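Local coordinates for protein 30kLP (PDB 3K8G) that might take part in ligand transport at the outer membrane of Treponema pallidum and alters membrane permeability at acidic pH, at residues H98-Y103 with D109-A114; C119-S124 with S131-R136. All blocks are in the same frame, centred on the assembly; numbering follows the deposited sequence.

Contact 1 of 2, residues H98-Y103 with D109-A114; sequences HGITYY and DVSIPA
Tyr103 and Val110 form an antiparallel hydrogen-bonded pair, with Tyr103 N to Val110 O and Val110 N to Tyr103 O both 2.8 Å. Asp109 CA lies 3.2 Å from Tyr103 O and adds a CA-H...O contact, so this carbonyl takes two donors. Val110 O lies at the edge of the Tyr103 ring, near its plane, by CD2. The short strand axes run antiparallel, 153° between their N-to-C directions; toward Ile100 the chains draw apart. Thr101 and Ile112 would be the next hydrogen-bonded pair, but a water stands between them, 2.6 Å from Thr101 O, to which it donates, and 2.8 Å from Ile112 N, from which it accepts. A second water joins Thr101 N and Ile112 O weakly. Ser111 turns its hydroxyl opposite to its own backbone N (chi1 -166°), which brings OG within 3.3 Å of Thr101 O as a weak donor. The methyl Ile100 CG2 comes close to the same hydroxyl, 3.2 Å from Ser111 OG, and borders the edge of the Tyr102 ring in its plane. The apolar part is small: Ile100 CD1 lies against Pro113 CB at 4.1 Å. The arrangement is a beta hairpin of strands 101-104 and 108-114. Strand 92-95 flanks it beyond Tyr102 and strand 117-123 beyond Asp109 and Ser111; Tyr103 stacks on Phe85, and helix 130-135 packs on Tyr102 and Pro113.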
loop_
_atom_site.group_PDB
_atom_site.type_symbol
_atom_site.label_atom_id
_atom_site.label_comp_id
_atom_site.label_asym_id
_atom_site.label_seq_id
_atom_site.Cartn_x
_atom_site.Cartn_y
_atom_site.Cartn_z
ATOM N N HIS A 98 22.562 -9.706 -14.493
ATOM C CA HIS A 98 23.159 -8.377 -14.417
ATOM C C HIS A 98 23.734 -8.065 -13.011
ATOM O O HIS A 98 23.797 -6.895 -12.613
ATOM C CB HIS A 98 22.129 -7.313 -14.857
ATOM C CG HIS A 98 21.710 -7.421 -16.297
ATOM N ND1 HIS A 98 21.501 -6.315 -17.095
ATOM C CD2 HIS A 98 21.468 -8.500 -17.083
ATOM C CE1 HIS A 98 21.151 -6.707 -18.309
ATOM N NE2 HIS A 98 21.127 -8.028 -18.329
ATOM N N GLY A 99 24.145 -9.110 -12.279
ATOM C CA GLY A 99 24.804 -8.978 -10.965
ATOM C C GLY A 99 23.938 -9.159 -9.719
ATOM O O GLY A 99 24.391 -9.720 -8.705
ATOM N N ILE A 100 22.687 -8.698 -9.805
ATOM C CA ILE A 100 21.741 -8.625 -8.675
ATOM C C ILE A 100 21.467 -9.960 -7.959
ATOM O O ILE A 100 21.262 -11.001 -8.592
ATOM C CB ILE A 100 20.399 -7.979 -9.130
ATOM C CG1 ILE A 100 20.629 -6.533 -9.571
ATOM C CG2 ILE A 100 19.333 -8.017 -8.011
ATOM C CD1 ILE A 100 19.643 -6.041 -10.609
ATOM N N THR A 101 21.431 -9.913 -6.630
ATOM C CA THR A 101 21.039 -11.080 -5.854
ATOM C C THR A 101 19.543 -11.048 -5.509
ATOM O O THR A 101 19.014 -9.994 -5.163
ATOM C CB THR A 101 21.887 -11.194 -4.578
ATOM O OG1 THR A 101 23.265 -10.992 -4.923
ATOM C CG2 THR A 101 21.729 -12.566 -3.944
ATOM N N TYR A 102 18.886 -12.208 -5.597
ATOM C CA TYR A 102 17.480 -12.355 -5.195
ATOM C C TYR A 102 17.462 -13.218 -3.963
ATOM O O TYR A 102 18.154 -14.238 -3.933
ATOM C CB TYR A 102 16.654 -13.130 -6.253
ATOM C CG TYR A 102 16.499 -12.491 -7.609
ATOM C CD1 TYR A 102 17.249 -11.385 -7.980
ATOM C CD2 TYR A 102 15.626 -13.036 -8.544
ATOM C CE1 TYR A 102 17.122 -10.821 -9.234
ATOM C CE2 TYR A 102 15.483 -12.473 -9.804
ATOM C CZ TYR A 102 16.236 -11.370 -10.135
ATOM O OH TYR A 102 16.120 -10.804 -11.365
ATOM N N TYR A 103 16.646 -12.852 -2.981
ATOM C CA TYR A 103 16.377 -13.709 -1.825
ATOM C C TYR A 103 14.933 -14.227 -1.860
ATOM O O TYR A 103 13.971 -13.458 -2.085
ATOM C CB TYR A 103 16.687 -12.955 -0.536
ATOM C CG TYR A 103 18.106 -12.385 -0.503
ATOM C CD1 TYR A 103 19.179 -13.168 -0.072
ATOM C CD2 TYR A 103 18.370 -11.078 -0.920
ATOM C CE1 TYR A 103 20.480 -12.664 -0.039
ATOM C CE2 TYR A 103 19.673 -10.556 -0.889
ATOM C CZ TYR A 103 20.715 -11.362 -0.442
ATOM O OH TYR A 103 21.999 -10.877 -0.405
ATOM N N ASP A 109 9.689 -12.764 -1.580
ATOM C CA ASP A 109 10.899 -12.561 -2.357
ATOM C C ASP A 109 11.380 -11.119 -2.209
ATOM O O ASP A 109 10.580 -10.190 -2.161
ATOM C CB ASP A 109 10.641 -12.947 -3.810
ATOM C CG ASP A 109 10.030 -14.351 -3.920
ATOM O OD1 ASP A 109 10.519 -15.270 -3.189
ATOM O OD2 ASP A 109 9.033 -14.530 -4.643
ATOM N N VAL A 110 12.686 -10.940 -2.097
ATOM C CA VAL A 110 13.246 -9.630 -1.829
ATOM C C VAL A 110 14.476 -9.447 -2.680
ATOM O O VAL A 110 15.316 -10.368 -2.809
ATOM C CB VAL A 110 13.593 -9.396 -0.330
ATOM C CG1 VAL A 110 14.114 -7.953 -0.099
ATOM C CG2 VAL A 110 12.407 -9.698 0.591
ATOM N N SER A 111 14.601 -8.242 -3.219
ATOM C CA SER A 111 15.807 -7.819 -3.893
ATOM C C SER A 111 16.186 -6.445 -3.430
ATOM O O SER A 111 15.311 -5.627 -3.119
ATOM C CB SER A 111 15.560 -7.716 -5.417
ATOM O OG SER A 111 16.832 -7.625 -6.020
ATOM N N ILE A 112 17.487 -6.163 -3.402
ATOM C CA ILE A 112 17.968 -4.813 -3.131
ATOM C C ILE A 112 18.804 -4.443 -4.356
ATOM O O ILE A 112 20.029 -4.595 -4.353
ATOM C CB ILE A 112 18.833 -4.702 -1.833
ATOM C CG1 ILE A 112 18.178 -5.400 -0.632
ATOM C CG2 ILE A 112 19.151 -3.229 -1.517
ATOM C CD1 ILE A 112 16.925 -4.770 -0.154
ATOM N N PRO A 113 18.146 -3.982 -5.424
ATOM C CA PRO A 113 18.882 -3.894 -6.692
ATOM C C PRO A 113 19.860 -2.721 -6.788
ATOM O O PRO A 113 20.604 -2.643 -7.765
ATOM C CB PRO A 113 17.779 -3.800 -7.755
ATOM C CG PRO A 113 16.546 -3.415 -7.035
ATOM C CD PRO A 113 16.723 -3.620 -5.560
ATOM N N ALA A 114 19.856 -1.838 -5.787
ATOM C CA ALA A 114 20.797 -0.713 -5.697
ATOM C C ALA A 114 20.742 -0.202 -4.271
ATOM O O ALA A 114 19.781 -0.469 -3.574
ATOM C CB ALA A 114 20.466 0.402 -6.707
HETATM O O HOH W 1 19.542 -8.096 -3.419
HETATM O O HOH W 2 22.248 -6.938 -5.405
#

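Contact 2 of 2, residues C119-S124 with S131-R136; sequences CVIFGS and SKMLSR
Met133, which reaches across to Cys119 and Ile121, also sits on the flat group of its own segment: its CA lies 3.6 Å above one face of the Arg136 guanidinium, nearer the border of the group than its centre. The guanidinium NH2 forms a salt bridge with Glu128 and NE a hydrogen bond with the carbonyl of Val14, two bonds that should limit its rotation. The contact across the segments is apolar. Met133 leaves the helix with CG opposite the backbone N (chi1 -179°) and stays extended beyond, so that its sulfur and methyl reach the strand. The SD comes to 3.6 Å from Ile121 CG1 and 3.8 Å from Ile121 CD1, the two side chains running alongside one another and pointing opposite ways. Its methyl CE goes on to Cys119 CB at 3.9 Å. Within the U-shaped beta-half-barrel of this protein, this is a helix packed on the sheet face that carries Cys119 and Ile121, the short axes 9.7 Å apart at closest approach, with 138° between their N-to-C directions. The helix is probably amphipathic and turns Met133 and Leu134 inward, while Lys132 ends away from the strand and Ser135 is exposed. Leu134 CD2 meets Cys119 SG at 3.8 Å, although its CB does not point at the strand. On the outer side Ser135 OG donates to Lys132 O at 2.6 Å, tilted 22° from the carbonyl plane, one turn back in the helix. A bound MPD molecule, probably from the crystallisation liquor, lies about 6 Å from the side chain of Cys119.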
loop_
_atom_site.group_PDB
_atom_site.type_symbol
_atom_site.label_atom_id
_atom_site.label_comp_id
_atom_site.label_asym_id
_atom_site.label_seq_id
_atom_site.Cartn_x
_atom_site.Cartn_y
_atom_site.Cartn_z
ATOM N N CYS A 119 12.931 -4.094 -3.390
ATOM C CA CYS A 119 11.712 -4.647 -4.013
ATOM C C CYS A 119 11.311 -5.898 -3.262
ATOM O O CYS A 119 12.148 -6.762 -3.015
ATOM C CB CYS A 119 11.969 -5.013 -5.490
ATOM S SG CYS A 119 12.450 -3.585 -6.516
ATOM N N VAL A 120 10.031 -6.011 -2.922
ATOM C CA VAL A 120 9.521 -7.126 -2.147
ATOM C C VAL A 120 8.259 -7.578 -2.842
ATOM O O VAL A 120 7.417 -6.751 -3.232
ATOM C CB VAL A 120 9.169 -6.706 -0.686
ATOM C CG1 VAL A 120 8.447 -7.834 0.077
ATOM C CG2 VAL A 120 10.415 -6.270 0.054
ATOM N N ILE A 121 8.147 -8.886 -3.041
ATOM C CA ILE A 121 6.934 -9.437 -3.579
ATOM C C ILE A 121 6.499 -10.483 -2.566
ATOM O O ILE A 121 7.285 -11.386 -2.220
ATOM C CB ILE A 121 7.208 -10.134 -4.958
ATOM C CG1 ILE A 121 7.796 -9.125 -5.969
ATOM C CG2 ILE A 121 5.920 -10.818 -5.471
ATOM C CD1 ILE A 121 8.259 -9.782 -7.291
ATOM N N PHE A 122 5.272 -10.346 -2.083
ATOM C CA PHE A 122 4.746 -11.212 -1.038
ATOM C C PHE A 122 3.441 -11.830 -1.509
ATOM O O PHE A 122 2.577 -11.131 -2.042
ATOM C CB PHE A 122 4.452 -10.379 0.224
ATOM C CG PHE A 122 3.624 -11.112 1.224
ATOM C CD1 PHE A 122 4.219 -12.055 2.072
ATOM C CD2 PHE A 122 2.243 -10.925 1.270
ATOM C CE1 PHE A 122 3.441 -12.791 2.993
ATOM C CE2 PHE A 122 1.460 -11.653 2.189
ATOM C CZ PHE A 122 2.053 -12.579 3.036
ATOM N N GLY A 123 3.251 -13.121 -1.291
ATOM C CA GLY A 123 1.902 -13.672 -1.463
ATOM C C GLY A 123 1.838 -15.122 -1.866
ATOM O O GLY A 123 2.652 -15.917 -1.433
ATOM N N SER A 124 0.861 -15.452 -2.694
ATOM C CA SER A 124 0.620 -16.825 -3.085
ATOM C C SER A 124 1.703 -17.366 -4.036
ATOM O O SER A 124 2.579 -16.631 -4.507
ATOM C CB SER A 124 -0.722 -16.896 -3.789
ATOM O OG SER A 124 -0.583 -16.459 -5.128
ATOM N N SER A 131 12.448 -11.320 -11.209
ATOM C CA SER A 131 13.110 -10.766 -12.405
ATOM C C SER A 131 12.165 -10.012 -13.333
ATOM O O SER A 131 12.589 -9.085 -14.050
ATOM C CB SER A 131 13.948 -11.816 -13.188
ATOM O OG SER A 131 13.187 -12.410 -14.183
ATOM N N LYS A 132 10.873 -10.361 -13.307
ATOM C CA LYS A 132 9.888 -9.618 -14.088
ATOM C C LYS A 132 9.622 -8.233 -13.484
ATOM O O LYS A 132 9.536 -7.232 -14.225
ATOM C CB LYS A 132 8.593 -10.419 -14.278
ATOM C CG LYS A 132 7.578 -9.723 -15.142
ATOM C CD LYS A 132 6.418 -10.676 -15.528
ATOM C CE LYS A 132 5.492 -9.961 -16.519
ATOM N NZ LYS A 132 4.156 -10.577 -16.498
ATOM N N MET A 133 9.484 -8.179 -12.156
ATOM C CA MET A 133 9.385 -6.869 -11.474
ATOM C C MET A 133 10.606 -6.004 -11.726
ATOM O O MET A 133 10.471 -4.815 -12.074
ATOM C CB MET A 133 9.204 -7.034 -9.993
ATOM C CG MET A 133 9.063 -5.692 -9.273
ATOM S SD MET A 133 8.502 -5.973 -7.585
ATOM C CE MET A 133 8.499 -4.221 -6.992
ATOM N N LEU A 134 11.792 -6.599 -11.578
ATOM C CA LEU A 134 13.044 -5.865 -11.819
ATOM C C LEU A 134 13.190 -5.354 -13.247
ATOM O O LEU A 134 13.788 -4.303 -13.456
ATOM C CB LEU A 134 14.286 -6.678 -11.399
ATOM C CG LEU A 134 14.372 -6.947 -9.900
ATOM C CD1 LEU A 134 15.595 -7.805 -9.584
ATOM C CD2 LEU A 134 14.386 -5.641 -9.063
ATOM N N SER A 135 12.627 -6.068 -14.228
ATOM C CA SER A 135 12.680 -5.597 -15.626
ATOM C C SER A 135 11.984 -4.213 -15.810
ATOM O O SER A 135 12.271 -3.472 -16.776
ATOM C CB SER A 135 12.045 -6.596 -16.583
ATOM O OG SER A 135 10.631 -6.570 -16.465
ATOM N N ARG A 136 11.082 -3.887 -14.883
ATOM C CA ARG A 136 10.372 -2.613 -14.911
ATOM C C ARG A 136 11.231 -1.446 -14.382
ATOM O O ARG A 136 10.830 -0.289 -14.461
ATOM C CB ARG A 136 9.003 -2.722 -14.225
ATOM C CG ARG A 136 8.036 -3.686 -15.019
ATOM C CD ARG A 136 6.533 -3.547 -14.587
ATOM N NE ARG A 136 6.387 -3.958 -13.198
ATOM C CZ ARG A 136 6.078 -5.208 -12.818
ATOM N NH1 ARG A 136 5.861 -6.135 -13.756
ATOM N NH2 ARG A 136 5.961 -5.504 -11.510
#

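Overall arrangement
Contact 1 is partly buried, with its centre about 21 Å from the centre of the chain; in contact 2, centred about 15 Å from it, all four touching residues are buried. Their own centres are about 10 Å apart. Strands 108-114 and 117-123 are sheet neighbours, joined by probable hydrogen bonds from Asp109 N to Ile121 O and from Cys119 N to Ser111 O. Contact 1 binds strand to strand through backbone bonds and water, whereas contact 2 lays helix 130-135 on strand 117-123 by sulfur and alkyl packing. The same helix also reaches the hairpin, with Leu134 against Tyr102, Ser111 and Pro113, so it spans three successive strands.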